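Local structure of recombination protein uvsY (Enterobacteria phage T4, 4ZWS) at residues Y32-W35 / L36-S40; K125-Q128 / D129-F133. The protein promotes assembly of UvsX recombinase on single-stranded DNA and helps UvsX displace bound gp32, and so takes part in viral DNA synthesis. All coordinates share one frame; numbering follows the deposited sequence.

Contact 1. Residues Y32-W35 / L36-S40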
loop_
_atom_site.group_PDB
_atom_site.type_symbol
_atom_site.label_atom_id
_atom_site.label_comp_id
_atom_site.label_asym_id
_atom_site.label_seq_id
_atom_site.Cartn_x
_atom_site.Cartn_y
_atom_site.Cartn_z
ATOM N N TYR A 32 -16.789 -18.069 -13.621
ATOM C CA TYR A 32 -15.721 -17.098 -13.573
ATOM C C TYR A 32 -15.537 -16.497 -14.955
ATOM O O TYR A 32 -15.524 -15.274 -15.132
ATOM C CB TYR A 32 -14.431 -17.755 -13.112
ATOM C CG TYR A 32 -13.348 -16.781 -12.718
ATOM C CD1 TYR A 32 -12.377 -16.410 -13.636
ATOM C CD2 TYR A 32 -13.319 -16.194 -11.454
ATOM C CE1 TYR A 32 -11.395 -15.518 -13.315
ATOM C CE2 TYR A 32 -12.319 -15.298 -11.114
ATOM C CZ TYR A 32 -11.361 -14.964 -12.057
ATOM O OH TYR A 32 -10.353 -14.073 -11.773
ATOM N N SER A 33 -15.480 -17.381 -15.942
ATOM C CA SER A 33 -15.385 -16.982 -17.333
ATOM C C SER A 33 -16.527 -16.013 -17.715
ATOM O O SER A 33 -16.288 -14.992 -18.363
ATOM C CB SER A 33 -15.362 -18.223 -18.211
ATOM O OG SER A 33 -15.515 -17.873 -19.556
ATOM N N LYS A 34 -17.758 -16.335 -17.305
ATOM C CA LYS A 34 -18.929 -15.516 -17.623
ATOM C C LYS A 34 -18.766 -14.094 -17.094
ATOM O O LYS A 34 -18.998 -13.122 -17.808
ATOM C CB LYS A 34 -20.200 -16.106 -17.025
ATOM C CG LYS A 34 -21.469 -15.533 -17.634
ATOM C CD LYS A 34 -22.453 -15.094 -16.580
ATOM C CE LYS A 34 -22.990 -16.222 -15.761
ATOM N NZ LYS A 34 -23.830 -15.675 -14.671
ATOM N N TRP A 35 -18.378 -13.986 -15.827
ATOM C CA TRP A 35 -18.223 -12.686 -15.184
ATOM C C TRP A 35 -16.960 -11.979 -15.662
ATOM O O TRP A 35 -16.899 -10.756 -15.678
ATOM C CB TRP A 35 -18.227 -12.829 -13.661
ATOM C CG TRP A 35 -19.607 -13.062 -13.116
ATOM C CD1 TRP A 35 -20.195 -14.262 -12.864
ATOM C CD2 TRP A 35 -20.567 -12.061 -12.753
ATOM N NE1 TRP A 35 -21.460 -14.075 -12.369
ATOM C CE2 TRP A 35 -21.712 -12.731 -12.290
ATOM C CE3 TRP A 35 -20.567 -10.667 -12.773
ATOM C CZ2 TRP A 35 -22.848 -12.054 -11.855
ATOM C CZ3 TRP A 35 -21.700 -9.994 -12.337
ATOM C CH2 TRP A 35 -22.821 -10.690 -11.886
ATOM N N LEU A 36 -15.962 -12.744 -16.081
ATOM C CA LEU A 36 -14.787 -12.136 -16.668
ATOM C C LEU A 36 -15.182 -11.402 -17.940
ATOM O O LEU A 36 -14.712 -10.289 -18.182
ATOM C CB LEU A 36 -13.725 -13.194 -16.945
ATOM C CG LEU A 36 -12.343 -12.688 -17.339
ATOM C CD1 LEU A 36 -11.824 -11.671 -16.336
ATOM C CD2 LEU A 36 -11.413 -13.873 -17.399
ATOM N N ASN A 37 -16.100 -11.988 -18.704
ATOM C CA ASN A 37 -16.639 -11.350 -19.911
ATOM C C ASN A 37 -17.477 -10.111 -19.649
ATOM O O ASN A 37 -17.369 -9.137 -20.388
ATOM C CB ASN A 37 -17.443 -12.354 -20.720
ATOM C CG ASN A 37 -16.562 -13.379 -21.360
ATOM O OD1 ASN A 37 -15.353 -13.165 -21.465
ATOM N ND2 ASN A 37 -17.135 -14.519 -21.744
ATOM N N LYS A 38 -18.319 -10.151 -18.621
ATOM C CA LYS A 38 -19.078 -8.968 -18.236
ATOM C C LYS A 38 -18.102 -7.822 -17.996
ATOM O O LYS A 38 -18.233 -6.756 -18.585
ATOM C CB LYS A 38 -19.910 -9.221 -16.982
ATOM C CG LYS A 38 -21.158 -10.033 -17.205
ATOM C CD LYS A 38 -21.857 -10.313 -15.883
ATOM C CE LYS A 38 -23.316 -10.704 -16.070
ATOM N NZ LYS A 38 -23.508 -11.885 -16.955
ATOM N N HIS A 39 -17.101 -8.092 -17.164
ATOM C CA HIS A 39 -16.070 -7.136 -16.760
ATOM C C HIS A 39 -15.368 -6.559 -17.987
ATOM O O HIS A 39 -15.180 -5.355 -18.117
ATOM C CB HIS A 39 -15.091 -7.851 -15.822
ATOM C CG HIS A 39 -14.037 -6.974 -15.220
ATOM N ND1 HIS A 39 -12.839 -6.704 -15.847
ATOM C CD2 HIS A 39 -13.981 -6.345 -14.022
ATOM C CE1 HIS A 39 -12.102 -5.932 -15.071
ATOM N NE2 HIS A 39 -12.771 -5.698 -13.957
ATOM N N SER A 40 -15.037 -7.438 -18.913
ATOM C CA SER A 40 -14.346 -7.072 -20.133
ATOM C C SER A 40 -15.229 -6.140 -20.972
ATOM O O SER A 40 -14.750 -5.153 -21.538
ATOM C CB SER A 40 -13.974 -8.330 -20.898
ATOM O OG SER A 40 -13.104 -8.032 -21.953
#
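The indole of W35 carries the side chain of K38 on one face. K38 CD lies 3.4 Å from W35 CE3, displaced from the centre of the six-membered ring. This is a CH-pi contact, with CD 3.7 Å from the ring centroid. K38 NZ stands farther out over the same ring, 5.0 Å from its centroid, and adds at most a weak cation-pi attraction. CG of K38 is anti to the carbonyl carbon (chi1 -76°), and the chain runs extended across the indole before bending at its last torsion. Around W35 pack L6 and L10 of helix 3-14 and A113 and I117 of helix 91-135. L36 CD2 lies 4.4 Å from Y32 CE1, oblique to the ring. Beneath the side chains run i to i+4 backbone bonds; L36 N to Y32 O is 2.7 Å.

K34 lies alongside K38, and their NZ atoms are 4.4 Å apart. Both form salt bridges with E9, and K34 also reaches D13, which accepts a hydrogen bond from W35 NE1. The acidic side chains of helix 3-14 therefore probably offset the like charges. K38 CD lies over the indole, while the ammonium ends of both lysines tie helix 21-64 to helix 3-14.

Contact 2. Residues K125-Q128 / D129-F133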
loop_
_atom_site.group_PDB
_atom_site.type_symbol
_atom_site.label_atom_id
_atom_site.label_comp_id
_atom_site.label_asym_id
_atom_site.label_seq_id
_atom_site.Cartn_x
_atom_site.Cartn_y
_atom_site.Cartn_z
ATOM N N LYS A 125 -14.359 -27.159 -2.824
ATOM C CA LYS A 125 -13.267 -28.090 -2.544
ATOM C C LYS A 125 -13.219 -28.439 -1.060
ATOM O O LYS A 125 -13.032 -29.590 -0.692
ATOM C CB LYS A 125 -11.924 -27.505 -2.986
ATOM C CG LYS A 125 -10.723 -28.396 -2.715
ATOM C CD LYS A 125 -10.957 -29.772 -3.310
ATOM C CE LYS A 125 -9.875 -30.777 -2.930
ATOM N NZ LYS A 125 -10.276 -32.162 -3.327
ATOM N N HIS A 126 -13.372 -27.428 -0.215
ATOM C CA HIS A 126 -13.329 -27.618 1.227
ATOM C C HIS A 126 -14.435 -28.577 1.671
ATOM O O HIS A 126 -14.203 -29.477 2.477
ATOM C CB HIS A 126 -13.465 -26.268 1.942
ATOM C CG HIS A 126 -12.330 -25.319 1.675
ATOM N ND1 HIS A 126 -12.405 -23.966 1.947
ATOM C CD2 HIS A 126 -11.093 -25.529 1.161
ATOM C CE1 HIS A 126 -11.266 -23.385 1.611
ATOM N NE2 HIS A 126 -10.454 -24.311 1.131
ATOM N N ILE A 127 -15.627 -28.393 1.112
ATOM C CA ILE A 127 -16.784 -29.219 1.436
ATOM C C ILE A 127 -16.560 -30.680 1.013
ATOM O O ILE A 127 -16.944 -31.603 1.732
ATOM C CB ILE A 127 -18.058 -28.653 0.795
ATOM C CG1 ILE A 127 -18.372 -27.281 1.404
ATOM C CG2 ILE A 127 -19.227 -29.607 0.978
ATOM C CD1 ILE A 127 -19.412 -26.474 0.651
ATOM N N GLN A 128 -15.942 -30.883 -0.150
ATOM C CA GLN A 128 -15.619 -32.230 -0.622
ATOM C C GLN A 128 -14.625 -32.917 0.316
ATOM O O GLN A 128 -14.787 -34.089 0.659
ATOM C CB GLN A 128 -15.042 -32.177 -2.034
ATOM C CG GLN A 128 -16.072 -31.808 -3.075
ATOM C CD GLN A 128 -15.484 -31.448 -4.426
ATOM O OE1 GLN A 128 -14.455 -30.781 -4.516
ATOM N NE2 GLN A 128 -16.150 -31.881 -5.489
ATOM N N ASP A 129 -13.592 -32.184 0.715
ATOM C CA ASP A 129 -12.601 -32.673 1.667
ATOM C C ASP A 129 -13.240 -33.072 2.996
ATOM O O ASP A 129 -12.866 -34.089 3.591
ATOM C CB ASP A 129 -11.514 -31.621 1.895
ATOM C CG ASP A 129 -10.588 -31.480 0.702
ATOM O OD1 ASP A 129 -10.640 -32.347 -0.198
ATOM O OD2 ASP A 129 -9.810 -30.507 0.659
ATOM N N MET A 130 -14.212 -32.275 3.442
ATOM C CA MET A 130 -14.920 -32.551 4.688
ATOM C C MET A 130 -15.737 -33.835 4.561
ATOM O O MET A 130 -15.754 -34.674 5.468
ATOM C CB MET A 130 -15.854 -31.385 5.055
ATOM C CG MET A 130 -15.167 -30.050 5.361
ATOM S SD MET A 130 -16.331 -28.672 5.606
ATOM C CE MET A 130 -15.225 -27.256 5.572
ATOM N N ARG A 131 -16.400 -33.992 3.422
ATOM C CA ARG A 131 -17.179 -35.188 3.166
ATOM C C ARG A 131 -16.310 -36.437 3.113
ATOM O O ARG A 131 -16.691 -37.481 3.651
ATOM C CB ARG A 131 -18.023 -35.039 1.907
ATOM C CG ARG A 131 -19.149 -34.076 2.153
ATOM C CD ARG A 131 -20.101 -34.008 1.014
ATOM N NE ARG A 131 -21.208 -33.128 1.349
ATOM C CZ ARG A 131 -22.300 -32.994 0.609
ATOM N NH1 ARG A 131 -22.480 -33.758 -0.459
ATOM N NH2 ARG A 131 -23.252 -32.161 0.992
ATOM N N ALA A 132 -15.184 -36.344 2.415
ATOM C CA ALA A 132 -14.229 -37.437 2.353
ATOM C C ALA A 132 -13.755 -37.742 3.774
ATOM O O ALA A 132 -13.626 -38.908 4.157
ATOM C CB ALA A 132 -13.064 -37.091 1.453
ATOM N N PHE A 133 -13.493 -36.695 4.555
ATOM C CA PHE A 133 -13.037 -36.895 5.927
ATOM C C PHE A 133 -14.061 -37.642 6.779
ATOM O O PHE A 133 -13.715 -38.632 7.416
ATOM C CB PHE A 133 -12.693 -35.546 6.568
ATOM C CG PHE A 133 -12.408 -35.620 8.041
ATOM C CD1 PHE A 133 -11.246 -36.218 8.516
ATOM C CD2 PHE A 133 -13.280 -35.036 8.955
ATOM C CE1 PHE A 133 -10.984 -36.280 9.884
ATOM C CE2 PHE A 133 -13.022 -35.082 10.319
ATOM C CZ PHE A 133 -11.871 -35.703 10.783
#
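K125 and D129 form a salt bridge one helical turn apart. K125 NZ lies 3.2 Å from D129 OD1, and the hydrogen bond within this pair is weak. The lysine chain leaves with CG anti to the backbone N (chi1 179°) and bends at chi2, which carries its end along the helix to the carboxylate. K125 CE lies beside the carboxylate, nearer OD1 than OD2, so the methylene as well as the ammonium rests against the acid.

The same two residues are joined through the backbone, D129 N to K125 O at 3.0 Å. Three more bonds continue the i to i+4 ladder. M130 N binds H126 O, R131 N binds I127 O, and A132 N binds Q128 O at 2.9 Å.

Within this stretch, few side chains meet. M130 CE reaches H126 CB at 4.2 Å. R131 runs alongside I127; I127 CG2 is 4.1 Å from R131 NE. That NE is hydrogen-bonded to Q22 of the third subunit, and R131 NH1 makes a weak bond to S18 O of its own chain.

This stretch belongs to the C-terminal part of helix 91-135. I127 and Q128 touch L21 at the start of helix 21-64 in the same chain. A25 of the third subunit meets I127, and Q128 of that subunit meets M130 and F133, so the helix here packs both within its chain and against a neighbouring subunit of the heptamer.

Overall arrangement
Both contacts are short runs of helix, but they lie on different long helices. Contact 1 is on helix 21-64, about 11 Å from the centre of the chain to its own centre; contact 2 is near the end of helix 91-135, about 35 Å out. Their centres are 28 Å apart and they do not touch. Each is partly buried, but contact 2 has more exposed residues. Contact 1 joins an aromatic ring to aliphatic lysine carbons, with its charges answered by another helix. Contact 2 pairs opposite charges within its own stretch. Both face neighbouring subunits: Y32 OH is hydrogen-bonded to F133 O of the second subunit, so residues equivalent to the two contacts meet across an interface of the heptamer.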